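Side-chain contacts in indole-3-acetic acid-amido synthetase GH3.15 (Arabidopsis thaliana, PDB 6E1Q), which catalyses the ATP-dependent conjugation of the auxin precursor indole-3-butyric acid with glutamine and, possibly, cysteine: residues A[205-210]-A[239-244]; A[53-58]-A[379-384]. All coordinates share one frame; numbering follows the deposited sequence.

In the fold
The two contacts share no helix or strand and lie on opposite sides of the chain's centre, with their own centres about 55 Å apart. Contact 1 is local and buried: the C-terminal ends of two helices in the N-terminal domain meet through aliphatic side chains alone. Contact 2 joins segments 321 residues apart, bringing the start of helix 55-61 to the edge strand 379-381 of the central domain, and it sits at the surface. Its chemistry is correspondingly ionic, one lysine and one aspartate held within a wider group of charges. Less surface is buried in contact 2, 60 Å² against 127 Å² in contact 1. Both lie away from the ATP and substrate sites.

Contact 1: A[205-210]-A[239-244]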
ATOM      1  N   GLY A 205     -20.181   2.212   9.567  1.00 30.24           N
ATOM      2  CA  GLY A 205     -19.133   2.136  10.568  1.00 34.30           C
ATOM      3  C   GLY A 205     -19.487   2.899  11.830  1.00 29.99           C
ATOM      4  O   GLY A 205     -19.171   2.464  12.941  1.00 28.09           O
ATOM      5  N   LEU A 206     -20.129   4.061  11.676  1.00 25.20           N
ATOM      6  CA  LEU A 206     -20.526   4.837  12.852  1.00 31.93           C
ATOM      7  C   LEU A 206     -21.656   4.148  13.607  1.00 33.74           C
ATOM      8  O   LEU A 206     -21.664   4.136  14.841  1.00 32.90           O
ATOM      9  CB  LEU A 206     -20.955   6.252  12.453  1.00 27.14           C
ATOM     10  CG  LEU A 206     -19.870   7.175  11.893  1.00 30.11           C
ATOM     11  CD1 LEU A 206     -20.542   8.389  11.271  1.00 26.81           C
ATOM     12  CD2 LEU A 206     -18.919   7.594  13.015  1.00 27.85           C
ATOM     13  N   LEU A 207     -22.635   3.601  12.886  1.00 31.87           N
ATOM     14  CA  LEU A 207     -23.715   2.878  13.556  1.00 34.39           C
ATOM     15  C   LEU A 207     -23.179   1.705  14.365  1.00 40.91           C
ATOM     16  O   LEU A 207     -23.706   1.403  15.442  1.00 36.47           O
ATOM     17  CB  LEU A 207     -24.738   2.387  12.533  1.00 36.62           C
ATOM     18  CG  LEU A 207     -25.763   3.404  11.986  1.00 38.28           C
ATOM     19  CD1 LEU A 207     -26.332   2.898  10.676  1.00 31.95           C
ATOM     20  CD2 LEU A 207     -26.906   3.630  12.981  1.00 34.01           C
ATOM     21  N   GLU A 208     -22.116   1.057  13.886  1.00 35.18           N
ATOM     22  CA  GLU A 208     -21.555  -0.116  14.540  1.00 36.80           C
ATOM     23  C   GLU A 208     -20.372   0.214  15.442  1.00 40.68           C
ATOM     24  O   GLU A 208     -19.623  -0.696  15.814  1.00 40.99           O
ATOM     25  CB  GLU A 208     -21.130  -1.144  13.487  1.00 37.06           C
ATOM     26  CG  GLU A 208     -22.298  -1.785  12.787  1.00 52.58           C
ATOM     27  CD  GLU A 208     -23.173  -2.568  13.759  1.00 69.09           C
ATOM     28  OE1 GLU A 208     -22.729  -3.658  14.184  1.00 72.73           O
ATOM     29  OE2 GLU A 208     -24.284  -2.092  14.095  1.00 71.16           O
ATOM     30  N   ARG A 209     -20.201   1.482  15.829  1.00 32.30           N
ATOM     31  CA  ARG A 209     -18.952   1.884  16.484  1.00 35.01           C
ATOM     32  C   ARG A 209     -18.688   1.098  17.770  1.00 39.62           C
ATOM     33  O   ARG A 209     -17.526   0.908  18.167  1.00 34.17           O
ATOM     34  CB  ARG A 209     -18.968   3.394  16.761  1.00 33.10           C
ATOM     35  CG  ARG A 209     -20.018   3.836  17.779  1.00 26.00           C
ATOM     36  CD  ARG A 209     -20.124   5.341  17.838  1.00 37.57           C
ATOM     37  NE  ARG A 209     -18.972   6.000  18.472  1.00 41.86           N
ATOM     38  CZ  ARG A 209     -18.987   6.517  19.701  1.00 41.00           C
ATOM     39  NH1 ARG A 209     -20.085   6.453  20.442  1.00 39.86           N
ATOM     40  NH2 ARG A 209     -17.910   7.113  20.186  1.00 38.14           N
ATOM     41  N   ASP A 210     -19.731   0.629  18.434  1.00 42.10           N
ATOM     42  CA  ASP A 210     -19.503  -0.102  19.672  1.00 41.13           C
ATOM     43  C   ASP A 210     -19.043  -1.537  19.433  1.00 43.40           C
ATOM     44  O   ASP A 210     -18.648  -2.202  20.391  1.00 43.35           O
ATOM     45  CB  ASP A 210     -20.770  -0.088  20.533  1.00 47.88           C
ATOM     46  CG  ASP A 210     -20.489  -0.438  21.986  1.00 60.19           C
ATOM     47  OD1 ASP A 210     -19.839   0.365  22.690  1.00 61.15           O
ATOM     48  OD2 ASP A 210     -20.903  -1.533  22.413  1.00 72.60           O
ATOM     49  N   SER A 239     -27.479  13.018  11.510  1.00 29.59           N
ATOM     50  CA  SER A 239     -28.903  13.237  11.328  1.00 36.54           C
ATOM     51  C   SER A 239     -29.592  11.955  10.851  1.00 36.24           C
ATOM     52  O   SER A 239     -30.667  11.595  11.349  1.00 34.83           O
ATOM     53  CB  SER A 239     -29.107  14.405  10.356  1.00 34.58           C
ATOM     54  OG  SER A 239     -30.356  14.309   9.724  1.00 51.95           O
ATOM     55  N   ASN A 240     -28.963  11.231   9.918  1.00 32.28           N
ATOM     56  CA  ASN A 240     -29.498   9.941   9.484  1.00 35.53           C
ATOM     57  C   ASN A 240     -29.611   8.971  10.651  1.00 38.19           C
ATOM     58  O   ASN A 240     -30.589   8.220  10.753  1.00 34.28           O
ATOM     59  CB  ASN A 240     -28.611   9.315   8.406  1.00 31.74           C
ATOM     60  CG  ASN A 240     -28.812   9.929   7.026  1.00 36.19           C
ATOM     61  OD1 ASN A 240     -28.363   9.352   6.036  1.00 33.76           O
ATOM     62  ND2 ASN A 240     -29.464  11.103   6.950  1.00 27.37           N
ATOM     63  N   ILE A 241     -28.602   8.953  11.524  1.00 34.57           N
ATOM     64  CA  ILE A 241     -28.636   8.081  12.694  1.00 35.43           C
ATOM     65  C   ILE A 241     -29.772   8.485  13.630  1.00 36.36           C
ATOM     66  O   ILE A 241     -30.477   7.629  14.179  1.00 36.22           O
ATOM     67  CB  ILE A 241     -27.269   8.097  13.408  1.00 30.34           C
ATOM     68  CG1 ILE A 241     -26.192   7.438  12.538  1.00 38.67           C
ATOM     69  CG2 ILE A 241     -27.353   7.387  14.786  1.00 28.86           C
ATOM     70  CD1 ILE A 241     -24.771   7.517  13.138  1.00 36.72           C
ATOM     71  N   ARG A 242     -29.967   9.788  13.833  1.00 35.61           N
ATOM     72  CA  ARG A 242     -31.028  10.247  14.734  1.00 37.55           C
ATOM     73  C   ARG A 242     -32.405   9.820  14.236  1.00 40.60           C
ATOM     74  O   ARG A 242     -33.231   9.319  15.008  1.00 37.20           O
ATOM     75  CB  ARG A 242     -30.967  11.775  14.882  1.00 36.99           C
ATOM     76  CG  ARG A 242     -32.168  12.372  15.641  1.00 38.35           C
ATOM     77  CD  ARG A 242     -31.890  13.813  16.045  1.00 42.28           C
ATOM     78  NE  ARG A 242     -30.859  13.915  17.071  1.00 38.96           N
ATOM     79  CZ  ARG A 242     -29.611  14.333  16.852  1.00 37.92           C
ATOM     80  NH1 ARG A 242     -29.214  14.702  15.629  1.00 33.45           N
ATOM     81  NH2 ARG A 242     -28.755  14.386  17.865  1.00 38.07           N
ATOM     82  N   THR A 243     -32.669  10.011  12.940  1.00 40.12           N
ATOM     83  CA  THR A 243     -33.975   9.731  12.359  1.00 37.65           C
ATOM     84  C   THR A 243     -34.145   8.282  11.936  1.00 44.26           C
ATOM     85  O   THR A 243     -35.277   7.854  11.692  1.00 43.62           O
ATOM     86  CB  THR A 243     -34.221  10.615  11.130  1.00 40.38           C
ATOM     87  OG1 THR A 243     -33.236  10.314  10.131  1.00 43.59           O
ATOM     88  CG2 THR A 243     -34.135  12.099  11.488  1.00 37.23           C
ATOM     89  N   GLY A 244     -33.059   7.521  11.841  1.00 35.53           N
ATOM     90  CA  GLY A 244     -33.162   6.199  11.260  1.00 38.67           C
ATOM     91  C   GLY A 244     -33.543   6.208   9.803  1.00 37.34           C
ATOM     92  O   GLY A 244     -34.127   5.240   9.312  1.00 45.87           O
TER
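I241 reaches from the last turn of helix 220-243 to L206 and L207 at the end of helix 194-207, and all its contacts across the pair are aliphatic. From CB the side chain forks. Its CG1 branch runs beside the backbone N (chi1 -67°) and passes L207, the I241 CG1 atom lying 3.9 Å from L207 CD2. The shorter arm, I241 CG2, borders the same methyl, L207 CD2, at 4.2 Å. At the tip, I241 CD1 runs on past the L207 methyl and ends 4.1 Å from L206 CB, near the base of that side chain. I241 and L207 thus lie alongside one another, pointing in opposing directions. An alanine in place of I241 would take away all three atoms that touch the leucines and would probably leave a gap between the helix ends, with the isopropyl end of L207 freer to turn. I274 of helix 268-278 touches both L206 and I241, so a third helix closes over the pair, while L203, one turn earlier in helix 194-207, also packs on I241. Beside this apolar patch, N240 OD1 bonds to the hydroxyl of Y199, a polar tie between the helices that flank strand 212-217 in the chain.

Contact 2: A[53-58]-A[379-384]; sequences VDKQNF and VVDLVD
The carboxylate of D381 is met by the ammonium group of K55 at one oxygen and from well off its plane: K55 NZ stands 3.4 Å from D381 OD2, a salt bridge whose hydrogen bond is weak. The other oxygen, D381 OD1, pairs with K59, one helical turn beyond K55, so two lysines of the same helix share this carboxylate between its two oxygens. A second flat group, the carboxylate of D54, lies at the N-cap of helix 55-61. There N57 N bonds to D54 OD2 at 2.7 Å, coming from above the carboxylate plane by 40°. The backbone bond ties the aspartate to the first turn of the helix; N57 ND2 also points to D54 OD1 on the syn side, at a doubtfully short distance.

K55 spans the distance between the segments with one bend: its chain runs out straight from the helix (CG anti to the backbone N, chi1 -180°) and turns at chi3, which carries NZ to the aspartate approaching it from the opposite direction. K55 NZ also forms a salt bridge with D29 of helix 24-38, its stronger partner, so the ammonium group is divided between two carboxylates.

The interaction therefore joins elements of the N-terminal and central domains, with helix 24-38 as a third participant. On the central-domain side, strand 379-381 runs along strand 356-361, through a backbone bond between V380 and F359, just before the 3-10 turn 382-384. In the same helix as K55, F58 packs on E358 and T396 of strands 356-361 and 390-396 and on L36 of helix 24-38, adding a buried aromatic to the same domain junction.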
ATOM      1  N   VAL A  53      12.790 -31.290 -12.970  1.00 62.61           N
ATOM      2  CA  VAL A  53      12.197 -30.689 -11.779  1.00 61.09           C
ATOM      3  C   VAL A  53      13.228 -30.370 -10.710  1.00 61.79           C
ATOM      4  O   VAL A  53      12.865 -29.854  -9.651  1.00 62.80           O
ATOM      5  CB  VAL A  53      11.083 -31.582 -11.191  1.00 60.22           C
ATOM      6  CG1 VAL A  53      10.007 -31.842 -12.229  1.00 63.16           C
ATOM      7  CG2 VAL A  53      11.677 -32.917 -10.690  1.00 61.89           C
ATOM      8  N   ASP A  54      14.500 -30.661 -10.954  1.00 59.54           N
ATOM      9  CA  ASP A  54      15.544 -30.455  -9.965  1.00 60.23           C
ATOM     10  C   ASP A  54      15.902 -28.977  -9.869  1.00 57.58           C
ATOM     11  O   ASP A  54      15.699 -28.200 -10.805  1.00 55.07           O
ATOM     12  CB  ASP A  54      16.784 -31.258 -10.337  1.00 63.63           C
ATOM     13  CG  ASP A  54      17.445 -30.732 -11.593  1.00 70.99           C
ATOM     14  OD1 ASP A  54      16.939 -31.024 -12.696  1.00 71.78           O
ATOM     15  OD2 ASP A  54      18.456 -30.008 -11.476  1.00 77.62           O
ATOM     16  N   LYS A  55      16.475 -28.600  -8.721  1.00 61.30           N
ATOM     17  CA  LYS A  55      16.732 -27.185  -8.467  1.00 64.02           C
ATOM     18  C   LYS A  55      17.818 -26.637  -9.385  1.00 59.98           C
ATOM     19  O   LYS A  55      17.722 -25.494  -9.856  1.00 57.91           O
ATOM     20  CB  LYS A  55      17.118 -26.963  -7.005  1.00 65.12           C
ATOM     21  CG  LYS A  55      17.387 -25.495  -6.698  1.00 63.22           C
ATOM     22  CD  LYS A  55      17.858 -25.259  -5.277  1.00 67.42           C
ATOM     23  CE  LYS A  55      16.787 -25.615  -4.263  1.00 68.85           C
ATOM     24  NZ  LYS A  55      17.059 -24.931  -2.969  1.00 67.39           N
ATOM     25  N   GLN A  56      18.852 -27.432  -9.661  1.00 58.61           N
ATOM     26  CA  GLN A  56      19.993 -26.908 -10.404  1.00 71.30           C
ATOM     27  C   GLN A  56      19.638 -26.628 -11.860  1.00 64.23           C
ATOM     28  O   GLN A  56      20.078 -25.623 -12.429  1.00 66.38           O
ATOM     29  CB  GLN A  56      21.178 -27.869 -10.301  1.00 84.13           C
ATOM     30  CG  GLN A  56      22.523 -27.157 -10.164  1.00100.87           C
ATOM     31  CD  GLN A  56      22.440 -25.880  -9.324  1.00107.94           C
ATOM     32  OE1 GLN A  56      21.887 -25.872  -8.220  1.00109.13           O
ATOM     33  NE2 GLN A  56      22.981 -24.789  -9.859  1.00110.47           N
ATOM     34  N   ASN A  57      18.849 -27.501 -12.486  1.00 58.66           N
ATOM     35  CA  ASN A  57      18.359 -27.194 -13.824  1.00 58.82           C
ATOM     36  C   ASN A  57      17.445 -25.974 -13.809  1.00 61.41           C
ATOM     37  O   ASN A  57      17.435 -25.185 -14.762  1.00 60.93           O
ATOM     38  CB  ASN A  57      17.638 -28.403 -14.410  1.00 63.19           C
ATOM     39  CG  ASN A  57      18.597 -29.399 -15.031  1.00 77.29           C
ATOM     40  OD1 ASN A  57      19.460 -29.029 -15.824  1.00 81.49           O
ATOM     41  ND2 ASN A  57      18.452 -30.671 -14.669  1.00 79.45           N
ATOM     42  N   PHE A  58      16.670 -25.806 -12.736  1.00 57.43           N
ATOM     43  CA  PHE A  58      15.851 -24.611 -12.578  1.00 51.87           C
ATOM     44  C   PHE A  58      16.720 -23.360 -12.606  1.00 53.72           C
ATOM     45  O   PHE A  58      16.486 -22.446 -13.404  1.00 54.59           O
ATOM     46  CB  PHE A  58      15.055 -24.732 -11.273  1.00 51.37           C
ATOM     47  CG  PHE A  58      14.276 -23.497 -10.891  1.00 51.95           C
ATOM     48  CD1 PHE A  58      12.985 -23.302 -11.352  1.00 50.79           C
ATOM     49  CD2 PHE A  58      14.809 -22.574 -10.005  1.00 60.56           C
ATOM     50  CE1 PHE A  58      12.262 -22.189 -10.979  1.00 52.38           C
ATOM     51  CE2 PHE A  58      14.088 -21.457  -9.629  1.00 50.26           C
ATOM     52  CZ  PHE A  58      12.806 -21.276 -10.096  1.00 42.29           C
ATOM     53  N   VAL A 379      21.807 -13.869  -7.727  1.00 52.55           N
ATOM     54  CA  VAL A 379      20.607 -14.170  -6.958  1.00 52.72           C
ATOM     55  C   VAL A 379      20.917 -15.289  -5.975  1.00 41.38           C
ATOM     56  O   VAL A 379      21.650 -16.230  -6.295  1.00 39.54           O
ATOM     57  CB  VAL A 379      19.413 -14.537  -7.867  1.00 59.56           C
ATOM     58  CG1 VAL A 379      19.335 -13.576  -9.049  1.00 58.19           C
ATOM     59  CG2 VAL A 379      19.486 -15.982  -8.333  1.00 60.43           C
ATOM     60  N   VAL A 380      20.377 -15.167  -4.767  1.00 42.39           N
ATOM     61  CA  VAL A 380      20.608 -16.135  -3.705  1.00 37.06           C
ATOM     62  C   VAL A 380      19.268 -16.697  -3.237  1.00 41.13           C
ATOM     63  O   VAL A 380      18.207 -16.099  -3.434  1.00 35.41           O
ATOM     64  CB  VAL A 380      21.376 -15.514  -2.527  1.00 45.78           C
ATOM     65  CG1 VAL A 380      22.691 -14.865  -3.008  1.00 47.23           C
ATOM     66  CG2 VAL A 380      20.521 -14.482  -1.866  1.00 34.85           C
ATOM     67  N   ASP A 381      19.334 -17.877  -2.626  1.00 41.87           N
ATOM     68  CA  ASP A 381      18.184 -18.488  -1.975  1.00 39.38           C
ATOM     69  C   ASP A 381      17.795 -17.706  -0.723  1.00 32.19           C
ATOM     70  O   ASP A 381      18.595 -16.968  -0.143  1.00 37.22           O
ATOM     71  CB  ASP A 381      18.493 -19.938  -1.591  1.00 49.00           C
ATOM     72  CG  ASP A 381      18.308 -20.907  -2.749  1.00 59.95           C
ATOM     73  OD1 ASP A 381      17.604 -20.557  -3.722  1.00 57.10           O
ATOM     74  OD2 ASP A 381      18.859 -22.027  -2.675  1.00 61.17           O
ATOM     75  N   LEU A 382      16.539 -17.890  -0.303  1.00 36.29           N
ATOM     76  CA  LEU A 382      16.025 -17.216   0.890  1.00 32.22           C
ATOM     77  C   LEU A 382      16.950 -17.388   2.095  1.00 33.50           C
ATOM     78  O   LEU A 382      17.251 -16.416   2.795  1.00 34.73           O
ATOM     79  CB  LEU A 382      14.622 -17.740   1.211  1.00 32.59           C
ATOM     80  CG  LEU A 382      13.947 -17.312   2.518  1.00 35.80           C
ATOM     81  CD1 LEU A 382      13.609 -15.842   2.504  1.00 32.53           C
ATOM     82  CD2 LEU A 382      12.670 -18.104   2.691  1.00 34.83           C
ATOM     83  N   VAL A 383      17.429 -18.612   2.344  1.00 32.89           N
ATOM     84  CA  VAL A 383      18.250 -18.848   3.537  1.00 39.50           C
ATOM     85  C   VAL A 383      19.677 -18.338   3.414  1.00 40.92           C
ATOM     86  O   VAL A 383      20.403 -18.317   4.418  1.00 43.12           O
ATOM     87  CB  VAL A 383      18.330 -20.346   3.881  1.00 44.38           C
ATOM     88  CG1 VAL A 383      16.935 -20.910   4.115  1.00 38.54           C
ATOM     89  CG2 VAL A 383      19.053 -21.104   2.778  1.00 54.36           C
ATOM     90  N   ASP A 384      20.107 -17.938   2.218  1.00 38.19           N
ATOM     91  CA  ASP A 384      21.473 -17.480   1.971  1.00 37.04           C
ATOM     92  C   ASP A 384      21.597 -15.967   1.930  1.00 43.44           C
ATOM     93  O   ASP A 384      22.668 -15.444   1.611  1.00 52.36           O
ATOM     94  CB  ASP A 384      21.979 -18.067   0.667  1.00 42.81           C
ATOM     95  CG  ASP A 384      22.077 -19.552   0.737  1.00 41.20           C
ATOM     96  OD1 ASP A 384      22.411 -20.045   1.839  1.00 40.44           O
ATOM     97  OD2 ASP A 384      21.799 -20.216  -0.281  1.00 48.41           O
TER